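Local coordinates for protein endoglucanase (Clostridium thermocellum, PDB 2YIK) that probably hydrolyses beta-1,4-glucosidic bonds in cellulose, as a family 9 glycoside hydrolase with bound zinc and calcium ions, at residues M48-A53 against D500-F505; G112-A117 against L125-A130; M166-R171 against A179-V184. All coordinates share one frame; numbering follows the deposited sequence.

Contact 1: M48-A53 against D500-F505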
ATOM      1  N   MET A  48      -2.428  -1.639 -12.435  1.00 29.44           N
ATOM      2  CA  MET A  48      -2.120  -0.273 -12.017  1.00 28.69           C
ATOM      3  C   MET A  48      -3.174   0.767 -12.348  1.00 27.93           C
ATOM      4  O   MET A  48      -3.218   1.827 -11.719  1.00 27.08           O
ATOM      5  CB  MET A  48      -0.762   0.162 -12.574  1.00 27.29           C
ATOM      6  CG  MET A  48       0.389  -0.553 -11.898  1.00 30.04           C
ATOM      7  SD  MET A  48       2.028  -0.205 -12.563  1.00 33.79           S
ATOM      8  CE  MET A  48       2.112  -1.384 -13.848  1.00 31.29           C
ATOM      9  N   PHE A  49      -4.033   0.474 -13.315  1.00 27.38           N
ATOM     10  CA  PHE A  49      -5.059   1.435 -13.694  1.00 27.99           C
ATOM     11  C   PHE A  49      -6.042   1.777 -12.593  1.00 27.35           C
ATOM     12  O   PHE A  49      -6.715   2.801 -12.668  1.00 27.57           O
ATOM     13  CB  PHE A  49      -5.792   0.957 -14.945  1.00 27.60           C
ATOM     14  CG  PHE A  49      -5.030   1.225 -16.198  1.00 28.54           C
ATOM     15  CD1 PHE A  49      -5.170   2.437 -16.871  1.00 29.14           C
ATOM     16  CD2 PHE A  49      -4.115   0.296 -16.672  1.00 27.83           C
ATOM     17  CE1 PHE A  49      -4.393   2.718 -17.996  1.00 30.02           C
ATOM     18  CE2 PHE A  49      -3.340   0.563 -17.785  1.00 27.75           C
ATOM     19  CZ  PHE A  49      -3.479   1.776 -18.454  1.00 29.30           C
ATOM     20  N   PHE A  50      -6.122   0.939 -11.565  1.00 26.25           N
ATOM     21  CA  PHE A  50      -7.026   1.248 -10.466  1.00 26.08           C
ATOM     22  C   PHE A  50      -6.510   2.501  -9.784  1.00 25.18           C
ATOM     23  O   PHE A  50      -7.283   3.323  -9.304  1.00 25.17           O
ATOM     24  CB  PHE A  50      -7.081   0.132  -9.422  1.00 25.70           C
ATOM     25  CG  PHE A  50      -7.915   0.501  -8.222  1.00 25.84           C
ATOM     26  CD1 PHE A  50      -9.301   0.534  -8.306  1.00 25.40           C
ATOM     27  CD2 PHE A  50      -7.309   0.852  -7.015  1.00 25.79           C
ATOM     28  CE1 PHE A  50     -10.069   0.952  -7.225  1.00 26.71           C
ATOM     29  CE2 PHE A  50      -8.066   1.271  -5.931  1.00 25.66           C
ATOM     30  CZ  PHE A  50      -9.450   1.305  -6.028  1.00 26.35           C
ATOM     31  N   TYR A  51      -5.193   2.648  -9.744  1.00 25.40           N
ATOM     32  CA  TYR A  51      -4.617   3.809  -9.100  1.00 25.44           C
ATOM     33  C   TYR A  51      -4.940   5.075  -9.880  1.00 25.77           C
ATOM     34  O   TYR A  51      -5.214   6.116  -9.283  1.00 25.09           O
ATOM     35  CB  TYR A  51      -3.116   3.592  -8.909  1.00 24.53           C
ATOM     36  CG  TYR A  51      -2.873   2.498  -7.893  1.00 25.20           C
ATOM     37  CD1 TYR A  51      -3.185   2.695  -6.545  1.00 24.84           C
ATOM     38  CD2 TYR A  51      -2.434   1.234  -8.290  1.00 24.38           C
ATOM     39  CE1 TYR A  51      -3.073   1.655  -5.617  1.00 26.11           C
ATOM     40  CE2 TYR A  51      -2.320   0.188  -7.374  1.00 25.64           C
ATOM     41  CZ  TYR A  51      -2.645   0.403  -6.039  1.00 24.85           C
ATOM     42  OH  TYR A  51      -2.583  -0.638  -5.141  1.00 22.56           O
ATOM     43  N   ASP A  52      -4.947   4.986 -11.207  1.00 26.04           N
ATOM     44  CA  ASP A  52      -5.286   6.152 -12.015  1.00 26.80           C
ATOM     45  C   ASP A  52      -6.716   6.580 -11.704  1.00 27.26           C
ATOM     46  O   ASP A  52      -7.031   7.772 -11.711  1.00 27.59           O
ATOM     47  CB  ASP A  52      -5.179   5.841 -13.510  1.00 27.80           C
ATOM     48  CG  ASP A  52      -3.772   5.485 -13.932  1.00 29.69           C
ATOM     49  OD1 ASP A  52      -3.200   4.545 -13.339  1.00 29.97           O
ATOM     50  OD2 ASP A  52      -3.242   6.142 -14.857  1.00 29.25           O
ATOM     51  N   ALA A  53      -7.578   5.605 -11.424  1.00 27.60           N
ATOM     52  CA  ALA A  53      -8.977   5.887 -11.129  1.00 26.57           C
ATOM     53  C   ALA A  53      -9.181   6.542  -9.773  1.00 27.36           C
ATOM     54  O   ALA A  53     -10.225   7.146  -9.531  1.00 28.37           O
ATOM     55  CB  ALA A  53      -9.800   4.605 -11.216  1.00 25.40           C
ATOM     56  N   ASP A 500      -5.361  -0.454  -1.030  1.00 24.43           N
ATOM     57  CA  ASP A 500      -4.652  -1.527  -0.332  1.00 24.70           C
ATOM     58  C   ASP A 500      -4.960  -2.878  -0.974  1.00 24.99           C
ATOM     59  O   ASP A 500      -4.124  -3.775  -0.951  1.00 25.50           O
ATOM     60  CB  ASP A 500      -4.974  -1.532   1.180  1.00 23.96           C
ATOM     61  CG  ASP A 500      -6.266  -2.258   1.519  1.00 27.07           C
ATOM     62  OD1 ASP A 500      -7.345  -1.634   1.430  1.00 27.26           O
ATOM     63  OD2 ASP A 500      -6.206  -3.455   1.883  1.00 26.90           O
ATOM     64  N   TYR A 501      -6.143  -3.008  -1.570  1.00 24.90           N
ATOM     65  CA  TYR A 501      -6.547  -4.251  -2.235  1.00 23.73           C
ATOM     66  C   TYR A 501      -5.683  -4.556  -3.452  1.00 23.84           C
ATOM     67  O   TYR A 501      -5.302  -5.703  -3.684  1.00 23.97           O
ATOM     68  CB  TYR A 501      -7.999  -4.162  -2.701  1.00 23.36           C
ATOM     69  CG  TYR A 501      -9.047  -4.493  -1.662  1.00 23.26           C
ATOM     70  CD1 TYR A 501      -8.815  -4.278  -0.300  1.00 23.90           C
ATOM     71  CD2 TYR A 501     -10.311  -4.933  -2.054  1.00 24.42           C
ATOM     72  CE1 TYR A 501      -9.824  -4.487   0.642  1.00 25.08           C
ATOM     73  CE2 TYR A 501     -11.322  -5.142  -1.129  1.00 25.39           C
ATOM     74  CZ  TYR A 501     -11.080  -4.913   0.212  1.00 26.35           C
ATOM     75  OH  TYR A 501     -12.119  -5.070   1.101  1.00 24.96           O
ATOM     76  N   ASN A 502      -5.380  -3.519  -4.228  1.00 23.79           N
ATOM     77  CA  ASN A 502      -4.580  -3.672  -5.438  1.00 24.93           C
ATOM     78  C   ASN A 502      -3.069  -3.642  -5.216  1.00 23.32           C
ATOM     79  O   ASN A 502      -2.305  -4.051  -6.089  1.00 24.80           O
ATOM     80  CB  ASN A 502      -4.960  -2.590  -6.467  1.00 25.22           C
ATOM     81  CG  ASN A 502      -5.991  -3.076  -7.480  1.00 27.22           C
ATOM     82  OD1 ASN A 502      -5.738  -3.083  -8.690  1.00 28.63           O
ATOM     83  ND2 ASN A 502      -7.150  -3.487  -6.994  1.00 24.73           N
ATOM     84  N   ALA A 503      -2.646  -3.178  -4.048  1.00 22.77           N
ATOM     85  CA  ALA A 503      -1.225  -3.051  -3.732  1.00 22.01           C
ATOM     86  C   ALA A 503      -0.324  -4.270  -3.962  1.00 22.57           C
ATOM     87  O   ALA A 503       0.606  -4.209  -4.773  1.00 22.18           O
ATOM     88  CB  ALA A 503      -1.072  -2.546  -2.303  1.00 23.15           C
ATOM     89  N   ALA A 504      -0.576  -5.369  -3.255  1.00 20.02           N
ATOM     90  CA  ALA A 504       0.260  -6.555  -3.431  1.00 20.76           C
ATOM     91  C   ALA A 504      -0.059  -7.240  -4.757  1.00 19.73           C
ATOM     92  O   ALA A 504       0.785  -7.923  -5.336  1.00 20.81           O
ATOM     93  CB  ALA A 504       0.066  -7.537  -2.266  1.00 18.69           C
ATOM     94  N   PHE A 505      -1.284  -7.042  -5.228  1.00 21.97           N
ATOM     95  CA  PHE A 505      -1.745  -7.624  -6.487  1.00 23.02           C
ATOM     96  C   PHE A 505      -0.843  -7.199  -7.651  1.00 24.11           C
ATOM     97  O   PHE A 505      -0.529  -8.007  -8.526  1.00 24.54           O
ATOM     98  CB  PHE A 505      -3.211  -7.211  -6.718  1.00 23.61           C
ATOM     99  CG  PHE A 505      -3.747  -7.538  -8.091  1.00 25.97           C
ATOM    100  CD1 PHE A 505      -3.600  -8.810  -8.646  1.00 25.89           C
ATOM    101  CD2 PHE A 505      -4.447  -6.572  -8.809  1.00 24.67           C
ATOM    102  CE1 PHE A 505      -4.127  -9.108  -9.906  1.00 26.65           C
ATOM    103  CE2 PHE A 505      -4.982  -6.857 -10.071  1.00 27.62           C
ATOM    104  CZ  PHE A 505      -4.829  -8.129 -10.621  1.00 26.79           C
TER

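Contact 2: G112-A117 against L125-A130. With ZN (zinc ion), chain E.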
ATOM      1  N   GLY A 112      -3.518  15.972  -3.459  1.00 26.01           N
ATOM      2  CA  GLY A 112      -2.747  14.929  -4.106  1.00 26.73           C
ATOM      3  C   GLY A 112      -3.012  13.547  -3.548  1.00 26.96           C
ATOM      4  O   GLY A 112      -3.940  13.347  -2.768  1.00 26.63           O
ATOM      5  N   GLY A 113      -2.193  12.586  -3.948  1.00 26.00           N
ATOM      6  CA  GLY A 113      -2.388  11.240  -3.453  1.00 26.89           C
ATOM      7  C   GLY A 113      -3.579  10.533  -4.078  1.00 26.80           C
ATOM      8  O   GLY A 113      -4.045  10.901  -5.162  1.00 25.94           O
ATOM      9  N   PHE A 114      -4.106   9.546  -3.360  1.00 26.70           N
ATOM     10  CA  PHE A 114      -5.199   8.728  -3.869  1.00 25.86           C
ATOM     11  C   PHE A 114      -6.377   8.567  -2.920  1.00 25.48           C
ATOM     12  O   PHE A 114      -6.189   8.536  -1.705  1.00 25.53           O
ATOM     13  CB  PHE A 114      -4.656   7.330  -4.188  1.00 25.38           C
ATOM     14  CG  PHE A 114      -3.528   7.321  -5.190  1.00 24.90           C
ATOM     15  CD1 PHE A 114      -2.239   7.684  -4.812  1.00 23.54           C
ATOM     16  CD2 PHE A 114      -3.756   6.939  -6.510  1.00 23.74           C
ATOM     17  CE1 PHE A 114      -1.191   7.665  -5.734  1.00 24.85           C
ATOM     18  CE2 PHE A 114      -2.719   6.916  -7.443  1.00 24.55           C
ATOM     19  CZ  PHE A 114      -1.432   7.279  -7.056  1.00 23.00           C
ATOM     20  N   HIS A 115      -7.584   8.469  -3.487  1.00 23.88           N
ATOM     21  CA  HIS A 115      -8.797   8.233  -2.702  1.00 25.54           C
ATOM     22  C   HIS A 115      -8.549   6.845  -2.153  1.00 25.22           C
ATOM     23  O   HIS A 115      -7.864   6.033  -2.761  1.00 25.17           O
ATOM     24  CB  HIS A 115     -10.041   8.185  -3.582  1.00 26.55           C
ATOM     25  CG  HIS A 115     -10.307   9.449  -4.321  1.00 27.96           C
ATOM     26  ND1 HIS A 115     -10.686   9.461  -5.646  1.00 29.04           N
ATOM     27  CD2 HIS A 115     -10.277  10.742  -3.926  1.00 26.81           C
ATOM     28  CE1 HIS A 115     -10.876  10.706  -6.035  1.00 30.09           C
ATOM     29  NE2 HIS A 115     -10.635  11.505  -5.009  1.00 30.03           N
ATOM     30  N   ASP A 116      -9.141   6.524  -1.030  1.00 25.82           N
ATOM     31  CA  ASP A 116      -8.833   5.232  -0.445  1.00 26.20           C
ATOM     32  C   ASP A 116      -9.429   3.992  -1.060  1.00 26.93           C
ATOM     33  O   ASP A 116      -8.708   3.027  -1.403  1.00 26.63           O
ATOM     34  CB  ASP A 116      -9.239   5.212   1.013  1.00 26.50           C
ATOM     35  CG  ASP A 116      -8.960   3.854   1.696  1.00 28.56           C
ATOM     36  OD1 ASP A 116      -7.771   3.544   1.955  1.00 27.41           O
ATOM     37  OD2 ASP A 116      -9.924   3.108   1.980  1.00 27.92           O
ATOM     38  N   ALA A 117     -10.721   4.010  -1.313  1.00 26.53           N
ATOM     39  CA  ALA A 117     -11.361   2.825  -1.767  1.00 27.61           C
ATOM     40  C   ALA A 117     -12.352   3.146  -2.900  1.00 26.87           C
ATOM     41  O   ALA A 117     -11.897   3.285  -4.040  1.00 28.09           O
ATOM     42  CB  ALA A 117     -12.097   2.246  -0.506  1.00 26.29           C
ATOM     43  N   LEU A 125      -2.917   5.344   7.040  1.00 21.45           N
ATOM     44  CA  LEU A 125      -2.359   4.011   7.202  1.00 21.41           C
ATOM     45  C   LEU A 125      -2.431   3.197   5.914  1.00 21.08           C
ATOM     46  O   LEU A 125      -1.414   2.688   5.460  1.00 21.25           O
ATOM     47  CB  LEU A 125      -3.036   3.268   8.364  1.00 21.04           C
ATOM     48  CG  LEU A 125      -2.324   2.014   8.892  1.00 19.59           C
ATOM     49  CD1 LEU A 125      -0.821   2.261   8.992  1.00 20.06           C
ATOM     50  CD2 LEU A 125      -2.900   1.643  10.256  1.00 18.93           C
ATOM     51  N   PRO A 126      -3.625   3.052   5.311  1.00 22.64           N
ATOM     52  CA  PRO A 126      -3.621   2.265   4.070  1.00 22.44           C
ATOM     53  C   PRO A 126      -2.984   3.011   2.881  1.00 23.49           C
ATOM     54  O   PRO A 126      -2.501   2.380   1.939  1.00 25.25           O
ATOM     55  CB  PRO A 126      -5.099   1.949   3.847  1.00 23.27           C
ATOM     56  CG  PRO A 126      -5.807   3.128   4.480  1.00 21.65           C
ATOM     57  CD  PRO A 126      -5.001   3.374   5.742  1.00 20.41           C
ATOM     58  N   GLU A 127      -2.983   4.344   2.913  1.00 21.81           N
ATOM     59  CA  GLU A 127      -2.370   5.115   1.823  1.00 22.96           C
ATOM     60  C   GLU A 127      -0.873   4.754   1.789  1.00 23.08           C
ATOM     61  O   GLU A 127      -0.311   4.456   0.729  1.00 22.92           O
ATOM     62  CB  GLU A 127      -2.538   6.624   2.068  1.00 23.67           C
ATOM     63  CG  GLU A 127      -2.025   7.542   0.949  1.00 24.74           C
ATOM     64  CD  GLU A 127      -3.058   7.803  -0.151  1.00 24.20           C
ATOM     65  OE1 GLU A 127      -4.263   7.621   0.103  1.00 21.53           O
ATOM     66  OE2 GLU A 127      -2.667   8.211  -1.265  1.00 25.21           O
ATOM     67  N   ALA A 128      -0.238   4.772   2.957  1.00 22.15           N
ATOM     68  CA  ALA A 128       1.178   4.434   3.061  1.00 23.43           C
ATOM     69  C   ALA A 128       1.407   2.950   2.760  1.00 23.42           C
ATOM     70  O   ALA A 128       2.412   2.586   2.158  1.00 21.52           O
ATOM     71  CB  ALA A 128       1.708   4.780   4.457  1.00 22.33           C
ATOM     72  N   TYR A 129       0.476   2.095   3.181  1.00 22.73           N
ATOM     73  CA  TYR A 129       0.621   0.667   2.920  1.00 21.47           C
ATOM     74  C   TYR A 129       0.627   0.385   1.423  1.00 21.07           C
ATOM     75  O   TYR A 129       1.433  -0.405   0.941  1.00 22.61           O
ATOM     76  CB  TYR A 129      -0.509  -0.138   3.569  1.00 20.34           C
ATOM     77  CG  TYR A 129      -0.604  -1.555   3.040  1.00 21.99           C
ATOM     78  CD1 TYR A 129      -1.364  -1.850   1.903  1.00 21.50           C
ATOM     79  CD2 TYR A 129       0.118  -2.593   3.634  1.00 20.96           C
ATOM     80  CE1 TYR A 129      -1.401  -3.138   1.368  1.00 22.23           C
ATOM     81  CE2 TYR A 129       0.091  -3.887   3.107  1.00 22.92           C
ATOM     82  CZ  TYR A 129      -0.671  -4.152   1.970  1.00 21.06           C
ATOM     83  OH  TYR A 129      -0.681  -5.417   1.437  1.00 20.93           O
ATOM     84  N   ALA A 130      -0.281   1.028   0.692  1.00 20.88           N
ATOM     85  CA  ALA A 130      -0.368   0.814  -0.744  1.00 21.65           C
ATOM     86  C   ALA A 130       0.891   1.316  -1.423  1.00 22.06           C
ATOM     87  O   ALA A 130       1.475   0.627  -2.258  1.00 22.36           O
ATOM     88  CB  ALA A 130      -1.597   1.520  -1.309  1.00 20.50           C
TER
HETATM   89 ZN    ZN E1533     -10.124  13.698  -4.986  1.00 31.23          ZN

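Contact 3: M166-R171 against A179-V184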
ATOM      1  N   MET A 166       5.373  13.785   0.986  1.00 25.30           N
ATOM      2  CA  MET A 166       6.331  14.862   1.201  1.00 25.28           C
ATOM      3  C   MET A 166       5.693  16.235   1.387  1.00 25.50           C
ATOM      4  O   MET A 166       6.091  16.978   2.286  1.00 25.67           O
ATOM      5  CB  MET A 166       7.379  14.872   0.079  1.00 25.69           C
ATOM      6  CG  MET A 166       8.336  13.674   0.192  1.00 27.75           C
ATOM      7  SD  MET A 166       9.727  13.587  -0.955  1.00 29.19           S
ATOM      8  CE  MET A 166       8.968  12.772  -2.371  1.00 28.22           C
ATOM      9  N   ARG A 167       4.708  16.572   0.558  1.00 26.60           N
ATOM     10  CA  ARG A 167       4.013  17.858   0.680  1.00 26.50           C
ATOM     11  C   ARG A 167       3.295  17.929   2.031  1.00 26.63           C
ATOM     12  O   ARG A 167       3.129  19.004   2.603  1.00 26.70           O
ATOM     13  CB  ARG A 167       2.965  18.028  -0.432  1.00 28.15           C
ATOM     14  CG  ARG A 167       3.495  18.475  -1.784  1.00 33.51           C
ATOM     15  CD  ARG A 167       2.342  18.901  -2.695  1.00 33.20           C
ATOM     16  NE  ARG A 167       1.398  17.813  -2.883  1.00 31.82           N
ATOM     17  CZ  ARG A 167       1.524  16.857  -3.797  1.00 29.67           C
ATOM     18  NH1 ARG A 167       2.557  16.859  -4.627  1.00 28.05           N
ATOM     19  NH2 ARG A 167       0.626  15.887  -3.861  1.00 27.75           N
ATOM     20  N   CYS A 168       2.867  16.775   2.534  1.00 26.10           N
ATOM     21  CA  CYS A 168       2.150  16.710   3.808  1.00 25.46           C
ATOM     22  C   CYS A 168       3.061  16.664   5.029  1.00 24.81           C
ATOM     23  O   CYS A 168       2.593  16.677   6.169  1.00 23.46           O
ATOM     24  CB  CYS A 168       1.206  15.504   3.813  1.00 24.40           C
ATOM     25  SG  CYS A 168      -0.266  15.716   2.760  1.00 25.55           S
ATOM     26  N   THR A 169       4.365  16.598   4.788  1.00 24.19           N
ATOM     27  CA  THR A 169       5.320  16.575   5.882  1.00 24.10           C
ATOM     28  C   THR A 169       5.865  17.989   6.033  1.00 24.94           C
ATOM     29  O   THR A 169       6.654  18.450   5.205  1.00 24.36           O
ATOM     30  CB  THR A 169       6.491  15.606   5.609  1.00 24.02           C
ATOM     31  OG1 THR A 169       5.975  14.304   5.292  1.00 24.43           O
ATOM     32  CG2 THR A 169       7.393  15.501   6.841  1.00 21.24           C
ATOM     33  N   PHE A 170       5.419  18.674   7.081  1.00 23.82           N
ATOM     34  CA  PHE A 170       5.844  20.039   7.365  1.00 24.80           C
ATOM     35  C   PHE A 170       7.070  20.001   8.278  1.00 24.04           C
ATOM     36  O   PHE A 170       6.977  19.613   9.447  1.00 24.96           O
ATOM     37  CB  PHE A 170       4.681  20.797   8.008  1.00 23.53           C
ATOM     38  CG  PHE A 170       3.476  20.890   7.121  1.00 24.64           C
ATOM     39  CD1 PHE A 170       2.563  19.837   7.057  1.00 24.21           C
ATOM     40  CD2 PHE A 170       3.299  21.979   6.272  1.00 24.63           C
ATOM     41  CE1 PHE A 170       1.496  19.867   6.161  1.00 24.99           C
ATOM     42  CE2 PHE A 170       2.233  22.021   5.373  1.00 25.10           C
ATOM     43  CZ  PHE A 170       1.332  20.960   5.315  1.00 25.74           C
ATOM     44  N   ARG A 171       8.217  20.390   7.722  1.00 23.99           N
ATOM     45  CA  ARG A 171       9.486  20.375   8.445  1.00 24.67           C
ATOM     46  C   ARG A 171      10.097  21.767   8.591  1.00 25.51           C
ATOM     47  O   ARG A 171       9.858  22.642   7.757  1.00 24.44           O
ATOM     48  CB  ARG A 171      10.489  19.489   7.694  1.00 25.64           C
ATOM     49  CG  ARG A 171       9.955  18.126   7.282  1.00 26.77           C
ATOM     50  CD  ARG A 171      10.797  17.535   6.152  1.00 28.25           C
ATOM     51  NE  ARG A 171      12.123  17.118   6.597  1.00 30.21           N
ATOM     52  CZ  ARG A 171      13.130  16.821   5.777  1.00 29.00           C
ATOM     53  NH1 ARG A 171      12.971  16.903   4.463  1.00 30.45           N
ATOM     54  NH2 ARG A 171      14.294  16.423   6.271  1.00 29.59           N
ATOM     55  N   ALA A 179       4.880  18.605  11.757  1.00 23.83           N
ATOM     56  CA  ALA A 179       3.547  18.032  11.633  1.00 23.38           C
ATOM     57  C   ALA A 179       3.449  17.234  10.333  1.00 23.96           C
ATOM     58  O   ALA A 179       4.147  17.521   9.352  1.00 22.69           O
ATOM     59  CB  ALA A 179       2.492  19.134  11.652  1.00 22.88           C
ATOM     60  N   PHE A 180       2.591  16.221  10.338  1.00 24.30           N
ATOM     61  CA  PHE A 180       2.376  15.401   9.158  1.00 22.86           C
ATOM     62  C   PHE A 180       0.884  15.215   8.944  1.00 22.60           C
ATOM     63  O   PHE A 180       0.187  14.684   9.812  1.00 21.62           O
ATOM     64  CB  PHE A 180       3.037  14.027   9.314  1.00 22.88           C
ATOM     65  CG  PHE A 180       2.722  13.070   8.189  1.00 24.13           C
ATOM     66  CD1 PHE A 180       3.228  13.285   6.907  1.00 22.49           C
ATOM     67  CD2 PHE A 180       1.871  11.988   8.399  1.00 23.78           C
ATOM     68  CE1 PHE A 180       2.903  12.424   5.854  1.00 23.41           C
ATOM     69  CE2 PHE A 180       1.539  11.119   7.348  1.00 24.17           C
ATOM     70  CZ  PHE A 180       2.049  11.342   6.078  1.00 24.64           C
ATOM     71  N   CYS A 181       0.383  15.667   7.803  1.00 21.94           N
ATOM     72  CA  CYS A 181      -1.031  15.488   7.516  1.00 23.85           C
ATOM     73  C   CYS A 181      -1.190  14.071   6.989  1.00 24.23           C
ATOM     74  O   CYS A 181      -0.707  13.740   5.906  1.00 22.89           O
ATOM     75  CB  CYS A 181      -1.533  16.477   6.466  1.00 24.35           C
ATOM     76  SG  CYS A 181      -3.286  16.205   6.044  1.00 26.09           S
ATOM     77  N   HIS A 182      -1.881  13.245   7.762  1.00 24.41           N
ATOM     78  CA  HIS A 182      -2.082  11.851   7.400  1.00 25.46           C
ATOM     79  C   HIS A 182      -3.460  11.541   6.828  1.00 25.34           C
ATOM     80  O   HIS A 182      -3.678  10.452   6.310  1.00 25.77           O
ATOM     81  CB  HIS A 182      -1.864  10.966   8.629  1.00 24.77           C
ATOM     82  CG  HIS A 182      -2.895  11.153   9.694  1.00 25.46           C
ATOM     83  ND1 HIS A 182      -2.807  12.135  10.665  1.00 26.95           N
ATOM     84  CD2 HIS A 182      -4.058  10.504   9.930  1.00 25.37           C
ATOM     85  CE1 HIS A 182      -3.866  12.075  11.448  1.00 24.00           C
ATOM     86  NE2 HIS A 182      -4.644  11.092  11.024  1.00 27.27           N
ATOM     87  N   GLN A 183      -4.386  12.486   6.912  1.00 25.13           N
ATOM     88  CA  GLN A 183      -5.738  12.238   6.412  1.00 24.98           C
ATOM     89  C   GLN A 183      -6.455  13.513   5.970  1.00 25.58           C
ATOM     90  O   GLN A 183      -6.367  14.555   6.621  1.00 25.12           O
ATOM     91  CB  GLN A 183      -6.559  11.531   7.503  1.00 23.60           C
ATOM     92  CG  GLN A 183      -7.991  11.156   7.139  1.00 23.82           C
ATOM     93  CD  GLN A 183      -8.724  10.481   8.295  1.00 25.92           C
ATOM     94  OE1 GLN A 183      -8.173   9.601   8.970  1.00 26.28           O
ATOM     95  NE2 GLN A 183      -9.973  10.880   8.523  1.00 26.57           N
ATOM     96  N   VAL A 184      -7.150  13.418   4.847  1.00 25.59           N
ATOM     97  CA  VAL A 184      -7.920  14.533   4.322  1.00 27.03           C
ATOM     98  C   VAL A 184      -9.304  13.943   4.081  1.00 28.61           C
ATOM     99  O   VAL A 184      -9.461  12.972   3.340  1.00 27.12           O
ATOM    100  CB  VAL A 184      -7.326  15.074   2.999  1.00 28.18           C
ATOM    101  CG1 VAL A 184      -8.171  16.231   2.491  1.00 28.04           C
ATOM    102  CG2 VAL A 184      -5.878  15.532   3.218  1.00 25.84           C
TER

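Contact 1: M48-A53 against D500-F505
The phenol oxygen of Tyr-51 meets the backbone of helix 499-516 where Asn-502 passes into Ala-503. Its hydrogen-bond partner is the carbonyl oxygen of Ile-499, one residue before 500-505. Tyr-51 OH also lies 2.8 Å from Ala-503 N, but the angle there is too poor for a hydrogen bond, and 3.0 Å from Asn-502 C. With CG anti to the carbonyl carbon (chi1 -68°), the Tyr-51 ring extends across the gap, and Ala-503 N sits at its edge. Asn-502 CB approaches the same phenol, 3.3 Å from Tyr-51 OH, while the amide plane beyond it stands at 84° to the ring.

The Phe-50 ring is inclined by only 28° to that amide, and Phe-50 CB lies 3.9 Å from Asn-502 CG. Asn-502 is thus touched by two neighbouring aromatic side chains, Tyr-51 at its CB and Phe-50 at its CG.

The two short helical segments run nearly antiparallel, with axes 10.3 Å apart. All four touching residues are buried, so the bond to Ile-499 gives the phenol a polar partner in the joint between the N-terminal region and the last helix.

Contact 2: G112-A117 against L125-A130
Glu-127 reaches from helix 124-140 to the backbone of Phe-114, and its carboxylate meets the Phe-114 ring at the edge. The two side chains cross at about a right angle, yet their flat groups are inclined by only 33°, with Glu-127 OE2 near the ring plane and 3.6 Å from Phe-114 CD1. The same oxygen accepts Phe-114 N on its syn lone pair, at 2.9 Å and an N-H...O angle of 149°. Glu-127 gets there because its chain is bent about the CB-CG bond (chi2 87°), which swings the carboxylate toward the loop. Glu-127 OE1 comes within 2.8 Å of Phe-114 O. Gly-113, which has no side chain, lets Glu-127 OE2 come 3.7 Å from Gly-113 CA.

One residue earlier in the helix, Pro-126 is crossed by Asp-116 at about a right angle, Asp-116 OD1 lying 3.2 Å from Pro-126 CG; Asp-116 OD2 is hydrogen-bonded to Tyr-273. His-115 turns the other way, its NE2 binding the zinc ion at 2.2 Å; Cys-56, Cys-72 and His-73 complete the site.

Asp-116 to Asp-119 carry the Asp-Ala-Gly-Asp sequence that in family 9 glycoside hydrolases lies at the catalytic centre; the 112-117 loop that leads into it lies between the zinc site and a helix of the (alpha/alpha)6 barrel.

Contact 3: M166-R171 against A179-V184
Three backbone hydrogen bonds join 166-171 to 179-184. Phe-170 N donates to Ala-179 O at 2.8 Å, with an N-H...O angle of 156°. The return bond, Ala-179 N to Phe-170 O, is longer at 3.3 Å. Further along, Cys-181 N reaches Cys-168 O at 2.9 Å. Cys-168 O has a second, weaker neighbour in Phe-180 CA, a CA-H...O contact with an angle of 150° at the hydrogen.

Phe-170 and Ala-179 form a hydrogen-bonded antiparallel pair, and Thr-169 and Phe-180 a non-hydrogen-bonded one, the register of the beta hairpin 169-171/177-184 that follows helix 151-167. Strand 177-184 continues beside strand 206-209, where His-182 and Gln-183 both face Trp-207 in a classic beta bulge.

On the face bearing Thr-169 and Phe-180, the threonine oxygen meets the edge of the phenylalanine ring, Thr-169 OG1 being 3.3 Å from Phe-180 CD1. That hydroxyl is hydrogen-bonded to Phe-165 O, back in the preceding helix. The Phe-180 chi1 of 174°, which sets CG anti to the backbone N, brings the ring to this oxygen, and the ring also packs on Ile-218 and Thr-222 of helix 216-233. On the face bearing Phe-170 and Ala-179, the Phe-170 ring has Ala-179 O at its edge, while Arg-167 O lies over one of the ring's faces, offset toward the rim.

Cys-168 and Cys-181 meet through their beta carbons, Cys-168 CB to Cys-181 CB being 3.9 Å. Their sulfurs, Cys-168 SG and Cys-181 SG, are 4.5 Å apart, too far for a disulfide, and Cys-181 packs in turn on Val-110 and Phe-208.

Overall arrangement
Contacts 1 and 2 abut, with centres about 10 Å apart: Tyr-51 O lies 3.2 Å from Phe-114 CE2. Ile-499 ties them further, accepting from the Tyr-51 hydroxyl and sharing a backbone hydrogen bond with Asp-116. Both lie near the probable active site: the side chains of Phe-50 and Asp-116 are about 9 Å and 10 Å from that of His-451, the predicted catalytic residue. His-115 of contact 2 binds the zinc ion, about 12 Å from the Phe-50 side chain and 13 Å from that of Cys-168. Contact 3 lies farther out, its centre about 13 Å and 23 Å from those of contacts 2 and 1; Arg-167 NH2 comes 3.5 Å from Gly-112 CA.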